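Local coordinates for putative cell surface protein (Streptococcus pyogenes, PDB 4OFQ) that is a cell-surface protein of the antigen I/II family, whose C-terminal region probably forms part of an adhesin that attaches the streptococcus to its surroundings, at residues E58-G63 with I173-G178; T192-V197 with R220-V225; L256-I261 with G309-V314. One frame throughout, in Å; residues are numbered along the deposited sequence. Where two conformers were deposited one is given.

Contact 1 (E58-G63 with I173-G178)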
# COMPACT_ATOMS: atom_id res chain seq x y z
N GLU A 58 -22.38 -38.41 1.07
CA GLU A 58 -23.29 -37.27 1.07
C GLU A 58 -22.62 -35.99 1.59
O GLU A 58 -22.96 -34.90 1.15
CB GLU A 58 -24.54 -37.57 1.90
CG GLU A 58 -25.36 -38.74 1.39
CD GLU A 58 -24.91 -40.09 1.93
OE1 GLU A 58 -23.83 -40.17 2.57
OE2 GLU A 58 -25.63 -41.09 1.72
N SER A 59 -21.69 -36.12 2.52
CA SER A 59 -20.97 -34.96 3.03
C SER A 59 -19.96 -34.46 2.00
O SER A 59 -19.81 -33.24 1.81
CB SER A 59 -20.27 -35.30 4.35
OG SER A 59 -21.21 -35.77 5.30
N VAL A 60 -19.29 -35.39 1.33
CA VAL A 60 -18.34 -35.03 0.28
C VAL A 60 -19.03 -34.24 -0.83
O VAL A 60 -18.47 -33.28 -1.38
CB VAL A 60 -17.65 -36.28 -0.31
CG1 VAL A 60 -16.83 -35.92 -1.55
CG2 VAL A 60 -16.76 -36.92 0.75
N MET A 61 -20.27 -34.62 -1.14
CA MET A 61 -21.04 -33.95 -2.18
C MET A 61 -21.27 -32.46 -1.91
O MET A 61 -21.56 -31.70 -2.83
CB MET A 61 -22.39 -34.65 -2.40
CG MET A 61 -22.27 -35.97 -3.12
SD MET A 61 -23.85 -36.84 -3.21
CE MET A 61 -24.92 -35.52 -3.76
N LYS A 62 -21.13 -32.05 -0.66
CA LYS A 62 -21.28 -30.64 -0.30
C LYS A 62 -20.03 -29.85 -0.66
O LYS A 62 -20.05 -28.62 -0.69
CB LYS A 62 -21.63 -30.49 1.18
CG LYS A 62 -22.97 -31.10 1.55
CD LYS A 62 -23.33 -30.83 3.00
CE LYS A 62 -24.62 -31.53 3.39
NZ LYS A 62 -25.08 -31.12 4.75
N GLY A 63 -18.93 -30.56 -0.92
CA GLY A 63 -17.79 -29.98 -1.60
C GLY A 63 -16.84 -29.19 -0.72
O GLY A 63 -16.87 -29.26 0.51
N ILE A 173 -15.06 -23.72 3.69
CA ILE A 173 -16.28 -24.49 3.91
C ILE A 173 -16.07 -25.90 3.38
O ILE A 173 -15.98 -26.11 2.17
CB ILE A 173 -17.53 -23.87 3.23
CG1 ILE A 173 -17.67 -22.38 3.59
CG2 ILE A 173 -18.80 -24.65 3.59
CD1 ILE A 173 -18.77 -21.67 2.81
N ASP A 174 -15.98 -26.86 4.30
CA ASP A 174 -15.70 -28.25 3.97
C ASP A 174 -16.91 -29.08 4.38
O ASP A 174 -17.38 -29.00 5.51
CB ASP A 174 -14.49 -28.75 4.75
CG ASP A 174 -13.30 -27.82 4.66
OD1 ASP A 174 -13.08 -27.24 3.57
OD2 ASP A 174 -12.57 -27.67 5.67
N PHE A 175 -17.40 -29.88 3.44
CA PHE A 175 -18.58 -30.71 3.67
C PHE A 175 -19.74 -29.87 4.20
O PHE A 175 -20.54 -30.37 4.99
CB PHE A 175 -18.29 -31.82 4.71
CG PHE A 175 -16.95 -32.47 4.58
CD1 PHE A 175 -16.73 -33.46 3.63
CD2 PHE A 175 -15.91 -32.12 5.43
CE1 PHE A 175 -15.49 -34.07 3.51
CE2 PHE A 175 -14.66 -32.73 5.32
CZ PHE A 175 -14.46 -33.71 4.37
N GLY A 176 -19.80 -28.60 3.80
CA GLY A 176 -20.80 -27.68 4.32
C GLY A 176 -20.48 -27.03 5.66
O GLY A 176 -21.24 -26.18 6.13
N ASN A 177 -19.37 -27.42 6.28
CA ASN A 177 -18.98 -26.82 7.56
C ASN A 177 -18.08 -25.60 7.36
O ASN A 177 -17.01 -25.72 6.75
CB ASN A 177 -18.24 -27.84 8.43
CG ASN A 177 -19.05 -29.09 8.69
OD1 ASN A 177 -20.24 -29.03 8.99
ND2 ASN A 177 -18.40 -30.24 8.56
N GLY A 178 -18.49 -24.45 7.90
CA GLY A 178 -17.71 -23.23 7.76
C GLY A 178 -16.67 -22.99 8.86
O GLY A 178 -16.91 -23.29 10.03
O HOH W 1 -18.77 -27.21 1.40

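Contact 2 (T192-V197 with R220-V225)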
# COMPACT_ATOMS: atom_id res chain seq x y z
N THR A 192 0.16 13.56 2.79
CA THR A 192 -0.07 14.99 2.57
C THR A 192 1.28 15.71 2.60
O THR A 192 2.21 15.29 3.30
CB THR A 192 -1.03 15.63 3.63
OG1 THR A 192 -0.39 15.70 4.90
CG2 THR A 192 -2.33 14.85 3.78
N VAL A 193 1.41 16.77 1.81
CA VAL A 193 2.58 17.64 1.91
C VAL A 193 2.11 19.09 1.88
O VAL A 193 1.00 19.37 1.46
CB VAL A 193 3.61 17.39 0.77
CG1 VAL A 193 4.28 16.02 0.94
CG2 VAL A 193 2.94 17.51 -0.59
N HIS A 194 2.96 20.00 2.34
CA HIS A 194 2.57 21.40 2.43
C HIS A 194 3.65 22.31 1.85
O HIS A 194 4.85 22.02 1.94
CB HIS A 194 2.27 21.78 3.88
CG HIS A 194 1.16 20.97 4.49
ND1 HIS A 194 1.38 19.77 5.13
CD2 HIS A 194 -0.17 21.19 4.54
CE1 HIS A 194 0.23 19.29 5.56
NE2 HIS A 194 -0.73 20.12 5.21
N LYS A 195 3.20 23.40 1.26
CA LYS A 195 4.12 24.40 0.75
C LYS A 195 3.86 25.70 1.46
O LYS A 195 2.71 26.05 1.68
CB LYS A 195 3.95 24.61 -0.76
CG LYS A 195 4.89 25.68 -1.29
CD LYS A 195 5.03 25.62 -2.82
CE LYS A 195 6.07 26.61 -3.30
NZ LYS A 195 6.37 26.43 -4.74
N ASP A 196 4.92 26.40 1.86
CA ASP A 196 4.72 27.74 2.38
C ASP A 196 5.68 28.69 1.71
O ASP A 196 6.65 28.26 1.05
CB ASP A 196 4.83 27.80 3.91
CG ASP A 196 3.84 28.79 4.53
OD1 ASP A 196 3.43 29.78 3.84
OD2 ASP A 196 3.47 28.56 5.70
N VAL A 197 5.39 29.98 1.83
CA VAL A 197 6.27 31.00 1.27
C VAL A 197 6.60 32.01 2.38
O VAL A 197 5.71 32.48 3.10
CB VAL A 197 5.66 31.68 0.02
CG1 VAL A 197 4.30 32.32 0.32
CG2 VAL A 197 6.62 32.72 -0.54
N ARG A 220 9.21 26.95 1.28
CA ARG A 220 9.47 25.72 2.02
C ARG A 220 8.61 24.60 1.45
O ARG A 220 7.36 24.69 1.44
CB ARG A 220 9.16 25.87 3.50
CG ARG A 220 9.44 24.59 4.26
CD ARG A 220 9.25 24.76 5.75
NE ARG A 220 7.85 24.69 6.14
CZ ARG A 220 7.37 23.87 7.07
NH1 ARG A 220 8.19 23.03 7.70
NH2 ARG A 220 6.08 23.88 7.37
N LEU A 221 9.26 23.55 0.96
CA LEU A 221 8.55 22.38 0.49
C LEU A 221 8.63 21.34 1.60
O LEU A 221 9.67 20.72 1.80
CB LEU A 221 9.17 21.84 -0.80
CG LEU A 221 9.54 22.89 -1.86
CD1 LEU A 221 10.08 22.22 -3.15
CD2 LEU A 221 8.33 23.79 -2.18
N GLU A 222 7.54 21.15 2.34
CA GLU A 222 7.56 20.27 3.51
C GLU A 222 7.28 18.83 3.09
O GLU A 222 6.17 18.52 2.64
CB GLU A 222 6.53 20.72 4.55
CG GLU A 222 6.62 19.93 5.85
CD GLU A 222 5.61 20.38 6.90
OE1 GLU A 222 4.40 20.20 6.67
OE2 GLU A 222 6.05 20.90 7.95
N GLY A 223 8.27 17.96 3.23
CA GLY A 223 8.08 16.56 2.84
C GLY A 223 7.26 15.77 3.85
O GLY A 223 7.21 16.10 5.03
N TRP A 224 6.62 14.71 3.37
CA TRP A 224 5.81 13.86 4.23
C TRP A 224 6.77 13.02 5.05
O TRP A 224 7.81 12.58 4.56
CB TRP A 224 4.89 12.97 3.36
CG TRP A 224 4.07 11.98 4.11
CD1 TRP A 224 3.04 12.24 4.97
CD2 TRP A 224 4.20 10.55 4.07
NE1 TRP A 224 2.53 11.06 5.48
CE2 TRP A 224 3.22 10.01 4.93
CE3 TRP A 224 5.04 9.67 3.37
CZ2 TRP A 224 3.05 8.64 5.11
CZ3 TRP A 224 4.88 8.30 3.56
CH2 TRP A 224 3.89 7.80 4.43
N VAL A 225 6.44 12.80 6.32
CA VAL A 225 7.26 11.95 7.17
C VAL A 225 6.84 10.48 6.99
O VAL A 225 5.68 10.12 7.20
CB VAL A 225 7.16 12.35 8.64
CG1 VAL A 225 7.90 11.34 9.50
CG2 VAL A 225 7.72 13.78 8.85
O HOH W 2 3.95 18.40 4.95

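Contact 3 (L256-I261 with G309-V314)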
# COMPACT_ATOMS: atom_id res chain seq x y z
N LEU A 256 16.92 19.65 4.54
CA LEU A 256 17.23 19.31 5.93
C LEU A 256 16.41 18.13 6.43
O LEU A 256 15.23 18.00 6.09
CB LEU A 256 16.94 20.50 6.85
CG LEU A 256 17.64 21.81 6.51
CD1 LEU A 256 17.18 22.92 7.45
CD2 LEU A 256 19.13 21.61 6.59
N ALA A 257 17.01 17.30 7.26
CA ALA A 257 16.25 16.21 7.88
C ALA A 257 15.23 16.81 8.84
O ALA A 257 15.54 17.75 9.58
CB ALA A 257 17.19 15.26 8.62
N THR A 258 14.00 16.29 8.81
CA THR A 258 12.97 16.75 9.74
C THR A 258 12.68 15.76 10.87
O THR A 258 11.84 16.03 11.74
CB THR A 258 11.66 17.10 9.02
OG1 THR A 258 11.32 16.04 8.12
CG2 THR A 258 11.83 18.38 8.22
N VAL A 259 13.36 14.61 10.85
CA VAL A 259 13.31 13.63 11.93
C VAL A 259 14.71 13.04 12.07
O VAL A 259 15.52 13.18 11.16
CB VAL A 259 12.36 12.45 11.62
CG1 VAL A 259 10.90 12.92 11.53
CG2 VAL A 259 12.79 11.73 10.34
N ASP A 260 14.99 12.39 13.19
CA ASP A 260 16.20 11.58 13.31
C ASP A 260 16.09 10.36 12.38
O ASP A 260 15.09 9.64 12.40
CB ASP A 260 16.41 11.08 14.74
CG ASP A 260 16.77 12.19 15.71
OD1 ASP A 260 17.18 13.29 15.29
OD2 ASP A 260 16.64 11.94 16.93
N ILE A 261 17.13 10.13 11.58
CA ILE A 261 17.15 9.05 10.60
C ILE A 261 18.22 8.02 10.95
O ILE A 261 19.39 8.37 11.08
CB ILE A 261 17.41 9.59 9.17
CG1 ILE A 261 16.34 10.62 8.78
CG2 ILE A 261 17.45 8.45 8.14
CD1 ILE A 261 16.74 11.50 7.60
N GLY A 309 12.12 11.85 6.84
CA GLY A 309 11.48 13.03 6.31
C GLY A 309 12.48 14.14 6.07
O GLY A 309 13.51 14.21 6.76
N ALA A 310 12.18 15.01 5.11
CA ALA A 310 13.04 16.15 4.83
C ALA A 310 12.21 17.31 4.31
O ALA A 310 11.16 17.09 3.69
CB ALA A 310 14.12 15.77 3.82
N ASP A 311 12.68 18.53 4.56
CA ASP A 311 12.11 19.73 3.97
C ASP A 311 13.12 20.34 3.02
O ASP A 311 14.33 20.35 3.31
CB ASP A 311 11.79 20.79 5.03
CG ASP A 311 10.58 20.44 5.87
OD1 ASP A 311 9.90 19.43 5.56
OD2 ASP A 311 10.33 21.17 6.85
N ALA A 312 12.64 20.85 1.89
CA ALA A 312 13.48 21.59 0.97
C ALA A 312 13.15 23.08 1.08
O ALA A 312 11.99 23.46 1.23
CB ALA A 312 13.28 21.11 -0.45
N PHE A 313 14.19 23.92 1.04
CA PHE A 313 13.98 25.36 1.03
C PHE A 313 14.56 25.91 -0.24
O PHE A 313 15.76 25.77 -0.50
CB PHE A 313 14.67 26.02 2.22
CG PHE A 313 14.11 25.61 3.54
CD1 PHE A 313 14.50 24.43 4.14
CD2 PHE A 313 13.14 26.38 4.17
CE1 PHE A 313 13.97 24.03 5.36
CE2 PHE A 313 12.60 25.99 5.38
CZ PHE A 313 13.02 24.81 5.98
N VAL A 314 13.71 26.56 -1.02
CA VAL A 314 14.09 27.05 -2.33
C VAL A 314 14.05 28.57 -2.33
O VAL A 314 13.01 29.17 -2.07
CB VAL A 314 13.14 26.50 -3.42
CG1 VAL A 314 13.46 27.10 -4.77
CG2 VAL A 314 13.25 24.98 -3.47
O HOH W 3 9.14 17.05 6.80

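Contact 1 (E58-G63 with I173-G178)
Phe175 reaches from the tip of a hairpin to a short helix, meeting Ser59 and Val60. Its CB lies 3.6 Å from Ser59 O and also touches Ser59 CB. CG stands anti to the carbonyl carbon of Phe175 (chi1 -41°). The ring, turned by a chi2 of -80°, meets Ser59 C and Val60 N at its edge, near its plane, and CD1 is 3.6 Å from Ser59 O. Farther out, CE1 meets Val60 CG2 at 4.2 Å, the two side chains slanting across each other. Phe64 and Tyr50 also meet this ring edge-to-face, and Tyr139 of helix 135-143 adds to its surroundings.

The backbone is tied as well. Phe175 N donates to Gly63 O at 3.0 Å, and Phe175 CA makes a CA-H...O contact with Ser59 O. A water accepts from Gly176 N (3.0 Å) and lies 2.8 Å from Lys62 O, bridging the two segments. The aliphatic part of Lys62 covers the turn, its CD 3.5 Å from Phe175 O. This is an example of a tight beta hairpin, with a type I' turn from Asp174 to Asn177, packed against the C-terminal end of a helix.

Contact 2 (T192-V197 with R220-V225)
His194 O accepts the N-H of Glu222 at 2.9 Å, and Glu222 CB rests 3.4 Å from the same oxygen. Farther along the ladder, Asp196 and Arg220 form a second antiparallel hydrogen-bonded pair, its bonds running both ways. Between them lies the non-hydrogen-bonded pair Lys195 and Leu221, where Lys195 CA makes a CA-H...O contact of 3.3 Å with Arg220 O.

The two faces of this ladder differ in chemistry. On the face of His194, Asp196, Arg220 and Glu222, the imidazole and the carboxylate lie side by side, pointing the same way, with their planes 86° apart in the His194 conformer given, one of two. In that conformer His194 ND1 offers OE1 of Glu222 only a weak hydrogen bond of 3.4 Å, so this link is tentative. A water at the edge of the imidazole is hydrogen-bonded to His194 ND1 at 2.9 Å and donates to Glu222 O. OE2 is held from within its own strand: NH1 and NH2 of Arg220 both donate weak hydrogen bonds of 3.0 Å to it as part of a salt bridge, while Glu222 CB sits over the centre of the guanidinium.

On the other face, Lys195 starts with CG anti to the backbone N (chi1 178°) and runs extended beside Leu221, whose CD2 touches both CD and CE at 3.8 Å. Off the end of the ladder, Val193 CG1 packs on Trp224 CB at 3.9 Å. The amine end of Lys195 is not an ordinary ammonium group. NZ is covalently linked to CG of Asn326 and hydrogen-bonded to Asp241 OD2, the arrangement of an intramolecular isopeptide bond. The chemistry implies that edge strand 194-198 is tied covalently to strand 323-332 of another sheet, probably making the domain more resistant to unfolding.

Contact 3 (L256-I261 with G309-V314)
Thr258 and Asp311 are brought together by their first torsions. Thr258 has chi1 of 48°, which sets OG1 between its backbone N and carbonyl carbon and CG2 anti to that carbon; Asp311 has CG anti to its own carbonyl carbon (chi1 -73°). The two side chains then cross at about a right angle. The Thr258 methyl, CG2, approaches the carboxylate carbon CG of Asp311 to 3.4 Å and lies equally far from both of its oxygens. OG1 turns instead to a water, donating to it at 2.7 Å, and the water in turn donates a hydrogen bond to Asp311 OD1 at 2.8 Å. Asp311 is also engaged by Arg220 of the neighbouring strand and, at OD1, by Gly223 N just past that strand.

The backbones pair around this spot. Leu256 and Asp311 form an antiparallel hydrogen-bonded pair, each bond 3.0 Å between N of one and O of the other. Next to it, Ala257 and Ala310 are a non-hydrogen-bonded pair, and Thr258 N donates almost straight to Gly309 O, arriving from well above the carbonyl plane. Leu256 CD1 meets Phe313 CE1 at 4.0 Å, the side chains again roughly perpendicular. Val259 CG2 settles 3.6 Å from Gly309 N as the chain leaves the strand. The arrangement is that of an outermost strand, 248-257, ending its pairing with 310-318 in an antiparallel sheet of a beta-sandwich domain.

In the fold
Contacts 2 and 3 are two ladders of one sheet, in the order 194-198, 216-222, 310-318, 248-257, with centres 10 Å apart. The inner strands join them: Leu221 N lies 2.7 Å from Ala312 O, a probable hydrogen bond, and Arg220 NH1 meets Asp311 OD2 at 3.0 Å in a salt bridge, so Arg220 joins Glu222 of contact 2 to Asp311 of contact 3. Contact 1 belongs to the other family region and stands on the opposite side of the chain's centre, about 57 Å and 58 Å from contacts 2 and 3, centre to centre. It is nearer the bound calcium ion, which lies about 14 Å from the Ile173 side chain and is held by Asp69, Tyr70, Val124 and Glu126.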